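Side-chain contacts in cytolethal distending toxin protein B (Haemophilus ducreyi, PDB 1SR4), which probably acts as the DNase I-like nuclease subunit of a three-chain bacterial genotoxin that damages the DNA of host cells: residues S145-L150 with A183-A188; F110-D115 with V133-H138; A223-P226 with R232-I235. One frame throughout, in Å; residues are numbered along the deposited sequence.

Contact 1: residues S145-L150 with A183-A188; sequences SDAVSL and ANLEVA
L185 and A188, which meet A147 and V148 of residues 145-150, ride on a helix whose V187 N to A183 O hydrogen bond, at 3.0 Å, is the shortest within these two segments. The motif is a small helix-to-helix contact in the DNase I-like fold: the N-terminal part of helix 147-159 meets the side of the short helix 182-189, and no hydrogen bond passes between them. The segment carrying A147 and V148 is closed in the same way, with L150 N bonding D146 O at 3.1 Å.

Three methyl contacts make the junction. L185 reaches across with one branch: CG lies opposite its backbone N (chi1 176°), and CD1 then comes to 4.0 Å from A147 CB. The same methyl is 4.2 Å from V148 CG2, bridging two successive residues of the partner. A147 and A188 each point CB toward the opposing segment. R180, in the loop before helix 182-189, touches both of them and donates from NE to N184 OD1. The tightest approach is that of V148: a chi1 of 167° leaves CG2 beside its own backbone N, and this methyl stands 3.6 Å from A188 CB.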
loop_
_atom_site.group_PDB
_atom_site.type_symbol
_atom_site.label_atom_id
_atom_site.label_comp_id
_atom_site.label_asym_id
_atom_site.label_seq_id
_atom_site.Cartn_x
_atom_site.Cartn_y
_atom_site.Cartn_z
ATOM N N SER B 145 26.212 -3.492 0.141
ATOM C CA SER B 145 27.474 -4.230 0.256
ATOM C C SER B 145 27.530 -5.258 1.377
ATOM O O SER B 145 28.350 -6.178 1.337
ATOM C CB SER B 145 28.631 -3.241 0.421
ATOM O OG SER B 145 28.532 -2.563 1.664
ATOM N N ASP B 146 26.662 -5.099 2.370
ATOM C CA ASP B 146 26.599 -6.003 3.508
ATOM C C ASP B 146 25.714 -7.219 3.247
ATOM O O ASP B 146 25.680 -8.152 4.053
ATOM C CB ASP B 146 26.054 -5.240 4.728
ATOM C CG ASP B 146 24.683 -4.584 4.459
ATOM O OD1 ASP B 146 24.450 -4.083 3.340
ATOM O OD2 ASP B 146 23.843 -4.546 5.378
ATOM N N ALA B 147 25.015 -7.224 2.116
ATOM C CA ALA B 147 24.066 -8.294 1.807
ATOM C C ALA B 147 24.579 -9.731 1.697
ATOM O O ALA B 147 23.935 -10.665 2.181
ATOM C CB ALA B 147 23.293 -7.925 0.545
ATOM N N VAL B 148 25.724 -9.925 1.059
ATOM C CA VAL B 148 26.232 -11.279 0.912
ATOM C C VAL B 148 26.587 -11.938 2.243
ATOM O O VAL B 148 26.195 -13.090 2.481
ATOM C CB VAL B 148 27.450 -11.321 -0.050
ATOM C CG1 VAL B 148 28.161 -12.671 0.058
ATOM C CG2 VAL B 148 26.972 -11.102 -1.487
ATOM N N SER B 149 27.322 -11.235 3.112
ATOM C CA SER B 149 27.674 -11.830 4.408
ATOM C C SER B 149 26.441 -11.961 5.300
ATOM O O SER B 149 26.370 -12.856 6.145
ATOM C CB SER B 149 28.791 -11.034 5.126
ATOM O OG SER B 149 28.391 -9.741 5.511
ATOM N N LEU B 150 25.455 -11.093 5.105
ATOM C CA LEU B 150 24.223 -11.183 5.894
ATOM C C LEU B 150 23.507 -12.492 5.518
ATOM O O LEU B 150 23.114 -13.261 6.389
ATOM C CB LEU B 150 23.304 -9.985 5.617
ATOM C CG LEU B 150 22.043 -9.871 6.489
ATOM C CD1 LEU B 150 22.441 -9.790 7.952
ATOM C CD2 LEU B 150 21.239 -8.630 6.093
ATOM N N ALA B 183 20.024 -9.302 -9.948
ATOM C CA ALA B 183 21.103 -9.969 -10.677
ATOM C C ALA B 183 22.467 -9.630 -10.089
ATOM O O ALA B 183 23.376 -10.458 -10.100
ATOM C CB ALA B 183 21.073 -9.578 -12.166
ATOM N N ASN B 184 22.617 -8.404 -9.600
ATOM C CA ASN B 184 23.883 -7.994 -9.012
ATOM C C ASN B 184 24.122 -8.819 -7.744
ATOM O O ASN B 184 25.232 -9.287 -7.498
ATOM C CB ASN B 184 23.851 -6.489 -8.710
ATOM C CG ASN B 184 25.050 -6.019 -7.901
ATOM O OD1 ASN B 184 25.116 -6.207 -6.687
ATOM N ND2 ASN B 184 25.999 -5.396 -8.576
ATOM N N LEU B 185 23.073 -9.020 -6.951
ATOM C CA LEU B 185 23.197 -9.819 -5.734
ATOM C C LEU B 185 23.457 -11.278 -6.092
ATOM O O LEU B 185 24.291 -11.935 -5.482
ATOM C CB LEU B 185 21.917 -9.742 -4.890
ATOM C CG LEU B 185 21.906 -10.619 -3.631
ATOM C CD1 LEU B 185 23.073 -10.230 -2.720
ATOM C CD2 LEU B 185 20.581 -10.463 -2.898
ATOM N N GLU B 186 22.724 -11.777 -7.080
ATOM C CA GLU B 186 22.869 -13.161 -7.511
ATOM C C GLU B 186 24.325 -13.485 -7.889
ATOM O O GLU B 186 24.866 -14.513 -7.482
ATOM C CB GLU B 186 21.929 -13.438 -8.695
ATOM C CG GLU B 186 22.069 -14.835 -9.306
ATOM C CD GLU B 186 21.172 -15.048 -10.527
ATOM O OE1 GLU B 186 21.129 -14.166 -11.413
ATOM O OE2 GLU B 186 20.515 -16.109 -10.607
ATOM N N VAL B 187 24.961 -12.603 -8.653
ATOM C CA VAL B 187 26.345 -12.840 -9.061
ATOM C C VAL B 187 27.282 -12.860 -7.862
ATOM O O VAL B 187 28.099 -13.773 -7.721
ATOM C CB VAL B 187 26.847 -11.765 -10.050
ATOM C CG1 VAL B 187 28.280 -12.072 -10.464
ATOM C CG2 VAL B 187 25.957 -11.731 -11.279
ATOM N N ALA B 188 27.159 -11.862 -6.995
ATOM C CA ALA B 188 28.011 -11.792 -5.817
ATOM C C ALA B 188 27.876 -13.035 -4.927
ATOM O O ALA B 188 28.878 -13.547 -4.422
ATOM C CB ALA B 188 27.697 -10.519 -5.013
#

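Contact 2: residues F110-D115 with V133-H138; sequences FIVHSD and VFFTVH
Strands 110-112 and 133-138 run in broadly the same direction, F110 and V112 on one facing V133 and F135 on the other, with their axes 8.8 Å apart at closest approach and turned 44° to each other. No hydrogen bond joins them, because strand 124-129 lies between: F110 pairs with G126 and V112 with A124, while F134 pairs with I127 from the other side. The example thus illustrates how next-but-one strands of a twisted sheet meet through side chains projecting from a common face.

F135 fills the centre of the patch. Its CE1 lies 3.8 Å from F110 CB and 4.0 Å from V112 CG2, so the far part of the ring bridges two residues of strand 110-112 that stand on the same side. With CG beside its own backbone N (chi1 -67°), F135 also brings CZ close to the stem of F110, 3.9 Å from its CB. The V112 side chain crosses that of F135 at about a right angle.

The F110 ring meets V133. The CD2 of F110 approaches V133 CG1 to 3.8 Å, and the two side chains again cross nearly perpendicularly. All four residues are buried. Helix 147-159 lies over three of them: F158 makes an edge-to-face pair with F110 and also touches F135, while N153 packs on V112. F134 and T136, on the reverse face, contact I39 and M41 of the other sheet. A sheet with one face under a helix and the other against a second sheet is the layered arrangement of the DNase I-like alpha/beta sandwich.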
loop_
_atom_site.group_PDB
_atom_site.type_symbol
_atom_site.label_atom_id
_atom_site.label_comp_id
_atom_site.label_asym_id
_atom_site.label_seq_id
_atom_site.Cartn_x
_atom_site.Cartn_y
_atom_site.Cartn_z
ATOM N N PHE B 110 14.806 -14.076 15.846
ATOM C CA PHE B 110 16.215 -14.253 15.489
ATOM C C PHE B 110 16.776 -12.919 15.023
ATOM O O PHE B 110 16.111 -12.200 14.284
ATOM C CB PHE B 110 16.362 -15.203 14.297
ATOM C CG PHE B 110 16.067 -16.641 14.594
ATOM C CD1 PHE B 110 17.057 -17.477 15.090
ATOM C CD2 PHE B 110 14.815 -17.179 14.317
ATOM C CE1 PHE B 110 16.806 -18.846 15.301
ATOM C CE2 PHE B 110 14.554 -18.537 14.525
ATOM C CZ PHE B 110 15.554 -19.371 15.015
ATOM N N ILE B 111 17.986 -12.586 15.452
ATOM C CA ILE B 111 18.656 -11.379 14.995
ATOM C C ILE B 111 19.979 -11.894 14.433
ATOM O O ILE B 111 20.716 -12.589 15.128
ATOM C CB ILE B 111 18.951 -10.367 16.142
ATOM C CG1 ILE B 111 17.668 -9.657 16.586
ATOM C CG2 ILE B 111 19.935 -9.320 15.666
ATOM C CD1 ILE B 111 16.804 -10.476 17.512
ATOM N N VAL B 112 20.269 -11.587 13.177
ATOM C CA VAL B 112 21.514 -12.043 12.569
ATOM C C VAL B 112 22.270 -10.866 11.966
ATOM O O VAL B 112 21.718 -10.098 11.167
ATOM C CB VAL B 112 21.251 -13.098 11.476
ATOM C CG1 VAL B 112 22.567 -13.627 10.913
ATOM C CG2 VAL B 112 20.454 -14.247 12.063
ATOM N N HIS B 113 23.529 -10.714 12.374
ATOM C CA HIS B 113 24.367 -9.630 11.876
ATOM C C HIS B 113 25.150 -10.055 10.654
ATOM O O HIS B 113 25.336 -11.252 10.408
ATOM C CB HIS B 113 25.353 -9.174 12.957
ATOM C CG HIS B 113 24.697 -8.527 14.135
ATOM N ND1 HIS B 113 24.168 -9.250 15.183
ATOM C CD2 HIS B 113 24.434 -7.225 14.402
ATOM C CE1 HIS B 113 23.604 -8.421 16.043
ATOM N NE2 HIS B 113 23.751 -7.186 15.594
ATOM N N SER B 114 25.602 -9.068 9.884
ATOM C CA SER B 114 26.425 -9.330 8.710
ATOM C C SER B 114 27.866 -9.259 9.248
ATOM O O SER B 114 28.054 -9.127 10.452
ATOM C CB SER B 114 26.188 -8.258 7.653
ATOM O OG SER B 114 26.309 -6.959 8.216
ATOM N N ASP B 115 28.864 -9.338 8.373
ATOM C CA ASP B 115 30.262 -9.281 8.807
ATOM C C ASP B 115 30.625 -7.972 9.503
ATOM O O ASP B 115 30.156 -6.898 9.122
ATOM C CB ASP B 115 31.219 -9.465 7.622
ATOM C CG ASP B 115 31.375 -10.920 7.205
ATOM O OD1 ASP B 115 30.967 -11.816 7.975
ATOM O OD2 ASP B 115 31.925 -11.164 6.107
ATOM N N VAL B 133 10.874 -19.488 8.864
ATOM C CA VAL B 133 11.454 -18.300 9.474
ATOM C C VAL B 133 11.440 -17.165 8.465
ATOM O O VAL B 133 11.838 -17.348 7.313
ATOM C CB VAL B 133 12.898 -18.580 9.930
ATOM C CG1 VAL B 133 13.403 -17.436 10.822
ATOM C CG2 VAL B 133 12.941 -19.910 10.691
ATOM N N PHE B 134 10.985 -15.995 8.913
ATOM C CA PHE B 134 10.853 -14.823 8.053
ATOM C C PHE B 134 11.654 -13.628 8.551
ATOM O O PHE B 134 11.452 -13.169 9.663
ATOM C CB PHE B 134 9.369 -14.449 7.978
ATOM C CG PHE B 134 8.474 -15.578 7.525
ATOM C CD1 PHE B 134 8.223 -15.785 6.165
ATOM C CD2 PHE B 134 7.867 -16.418 8.455
ATOM C CE1 PHE B 134 7.375 -16.814 5.738
ATOM C CE2 PHE B 134 7.014 -17.451 8.051
ATOM C CZ PHE B 134 6.763 -17.653 6.688
ATOM N N PHE B 135 12.551 -13.111 7.715
ATOM C CA PHE B 135 13.379 -11.959 8.084
ATOM C C PHE B 135 13.066 -10.694 7.277
ATOM O O PHE B 135 12.679 -10.762 6.111
ATOM C CB PHE B 135 14.867 -12.264 7.839
ATOM C CG PHE B 135 15.450 -13.316 8.741
ATOM C CD1 PHE B 135 16.092 -12.953 9.923
ATOM C CD2 PHE B 135 15.389 -14.664 8.392
ATOM C CE1 PHE B 135 16.669 -13.920 10.746
ATOM C CE2 PHE B 135 15.959 -15.643 9.197
ATOM C CZ PHE B 135 16.603 -15.276 10.379
ATOM N N THR B 136 13.273 -9.547 7.913
ATOM C CA THR B 136 13.129 -8.255 7.265
ATOM C C THR B 136 14.562 -7.684 7.242
ATOM O O THR B 136 15.274 -7.747 8.241
ATOM C CB THR B 136 12.181 -7.276 8.059
ATOM O OG1 THR B 136 12.130 -6.012 7.382
ATOM C CG2 THR B 136 12.688 -7.028 9.477
ATOM N N VAL B 137 14.995 -7.165 6.098
ATOM C CA VAL B 137 16.322 -6.575 5.983
ATOM C C VAL B 137 16.281 -5.225 5.305
ATOM O O VAL B 137 15.361 -4.907 4.540
ATOM C CB VAL B 137 17.305 -7.430 5.144
ATOM C CG1 VAL B 137 17.560 -8.747 5.827
ATOM C CG2 VAL B 137 16.742 -7.617 3.716
ATOM N N HIS B 138 17.296 -4.432 5.603
ATOM C CA HIS B 138 17.457 -3.130 5.001
ATOM C C HIS B 138 18.962 -2.973 4.833
ATOM O O HIS B 138 19.651 -2.501 5.739
ATOM C CB HIS B 138 16.893 -2.023 5.901
ATOM C CG HIS B 138 16.971 -0.662 5.282
ATOM N ND1 HIS B 138 16.479 0.470 5.892
ATOM C CD2 HIS B 138 17.492 -0.254 4.100
ATOM C CE1 HIS B 138 16.689 1.516 5.114
ATOM N NE2 HIS B 138 17.301 1.105 4.017
#

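Contact 3: residues A223-P226 with R232-I235; sequences AHLP and RERI
L225 meets R232 and E233 by van der Waals contact, and one methyl does the work. Its CD1 rests 4.0 Å from R232 CB, at the base of the arginine side chain, and 3.7 Å from E233 N, so it lies against the backbone where these two residues join. E233 then comes round to the same methyl: its chain bends at chi2 (61°), and OE1 arrives 3.8 Å from L225 CD1. The methyl thus meets both a backbone amide and a carboxylate oxygen.

Hydrogen bonds are absent between the segments, but they fix each to its surroundings. H224 N bonds D222 OD1 and A223 N bonds S171 OG, while E233 O accepts a bond from R107 NH2 of the neighbouring subunit A.

Electrostatic effects gather on E233, which is buried. D222 OD2 lies close to E233 OE1, and two carboxylates so placed would be expected to raise the proton affinity of one of them. The imidazole of H224 is more remote, its ND1 6.9 Å from E233 OE1. R234 NE forms a salt bridge with D260 OD2.

The whole is plain loop packing: both segments lie in the connection that leaves strand 216-221 of the six-stranded sheet, the second running up to I235, first residue of strand 235-239 of the eight-stranded one, a link between the two sheets of the DNase I-like sandwich.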
loop_
_atom_site.group_PDB
_atom_site.type_symbol
_atom_site.label_atom_id
_atom_site.label_comp_id
_atom_site.label_asym_id
_atom_site.label_seq_id
_atom_site.Cartn_x
_atom_site.Cartn_y
_atom_site.Cartn_z
ATOM N N ALA B 223 13.508 -25.738 2.570
ATOM C CA ALA B 223 14.033 -27.009 3.062
ATOM C C ALA B 223 13.499 -28.228 2.306
ATOM O O ALA B 223 14.092 -29.304 2.377
ATOM C CB ALA B 223 13.730 -27.154 4.549
ATOM N N HIS B 224 12.376 -28.063 1.602
ATOM C CA HIS B 224 11.779 -29.163 0.842
ATOM C C HIS B 224 12.493 -29.399 -0.472
ATOM O O HIS B 224 12.233 -30.382 -1.152
ATOM C CB HIS B 224 10.312 -28.885 0.501
ATOM C CG HIS B 224 9.415 -28.793 1.688
ATOM N ND1 HIS B 224 9.271 -27.636 2.424
ATOM C CD2 HIS B 224 8.599 -29.706 2.258
ATOM C CE1 HIS B 224 8.400 -27.843 3.395
ATOM N NE2 HIS B 224 7.979 -29.091 3.316
ATOM N N LEU B 225 13.378 -28.491 -0.851
ATOM C CA LEU B 225 14.065 -28.650 -2.119
ATOM C C LEU B 225 15.555 -28.898 -1.930
ATOM O O LEU B 225 16.181 -28.337 -1.036
ATOM C CB LEU B 225 13.814 -27.421 -3.002
ATOM C CG LEU B 225 12.347 -27.097 -3.357
ATOM C CD1 LEU B 225 12.291 -25.812 -4.188
ATOM C CD2 LEU B 225 11.716 -28.254 -4.141
ATOM N N PRO B 226 16.142 -29.756 -2.770
ATOM C CA PRO B 226 17.572 -30.039 -2.632
ATOM C C PRO B 226 18.459 -28.929 -3.195
ATOM O O PRO B 226 17.989 -28.026 -3.899
ATOM C CB PRO B 226 17.749 -31.354 -3.410
ATOM C CG PRO B 226 16.332 -31.913 -3.529
ATOM C CD PRO B 226 15.522 -30.671 -3.739
ATOM N N ARG B 232 12.836 -24.511 -8.283
ATOM C CA ARG B 232 11.560 -25.204 -8.438
ATOM C C ARG B 232 10.495 -24.525 -7.556
ATOM O O ARG B 232 9.320 -24.885 -7.599
ATOM C CB ARG B 232 11.680 -26.678 -8.034
ATOM C CG ARG B 232 12.396 -27.587 -9.047
ATOM C CD ARG B 232 12.447 -29.013 -8.494
ATOM N NE ARG B 232 13.130 -29.969 -9.365
ATOM C CZ ARG B 232 12.681 -30.380 -10.552
ATOM N NH1 ARG B 232 13.388 -31.259 -11.260
ATOM N NH2 ARG B 232 11.530 -29.919 -11.037
ATOM N N GLU B 233 10.904 -23.543 -6.756
ATOM C CA GLU B 233 9.964 -22.848 -5.873
ATOM C C GLU B 233 8.764 -22.235 -6.620
ATOM O O GLU B 233 8.930 -21.540 -7.614
ATOM C CB GLU B 233 10.690 -21.740 -5.103
ATOM C CG GLU B 233 9.881 -21.177 -3.929
ATOM C CD GLU B 233 9.564 -22.233 -2.884
ATOM O OE1 GLU B 233 10.490 -22.977 -2.504
ATOM O OE2 GLU B 233 8.398 -22.322 -2.436
ATOM N N ARG B 234 7.557 -22.476 -6.126
ATOM C CA ARG B 234 6.373 -21.929 -6.773
ATOM C C ARG B 234 5.900 -20.647 -6.091
ATOM O O ARG B 234 4.714 -20.463 -5.836
ATOM C CB ARG B 234 5.244 -22.966 -6.788
ATOM C CG ARG B 234 5.613 -24.234 -7.552
ATOM C CD ARG B 234 6.046 -23.890 -8.964
ATOM N NE ARG B 234 4.958 -23.257 -9.710
ATOM C CZ ARG B 234 3.957 -23.924 -10.278
ATOM N NH1 ARG B 234 3.911 -25.252 -10.196
ATOM N NH2 ARG B 234 2.988 -23.267 -10.904
ATOM N N ILE B 235 6.849 -19.772 -5.778
ATOM C CA ILE B 235 6.527 -18.494 -5.150
ATOM C C ILE B 235 6.964 -17.400 -6.114
ATOM O O ILE B 235 8.098 -17.395 -6.570
ATOM C CB ILE B 235 7.256 -18.333 -3.807
ATOM C CG1 ILE B 235 6.770 -19.411 -2.831
ATOM C CG2 ILE B 235 7.013 -16.923 -3.238
ATOM C CD1 ILE B 235 7.404 -19.330 -1.418
#

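In the fold
Along the chain the contacts follow one another in series, contact 2 first, then contact 1, then contact 3. Contacts 1 and 2 are neighbours, their centres about 14 Å apart: strand 132-138 leads on to helix 147-159, which both packs on the sheet face of contact 2 and supplies one side of contact 1, and S149 OG makes a probable 2.9 Å hydrogen bond with D115 N. Contact 3 stands apart, its centre about 21 Å from each of the others and its nearest atoms about 12 Å from contact 1 and 8 Å from contact 2. All three sample the same DNase I-like fold, which meets protein C at H138 and subunit A at E233.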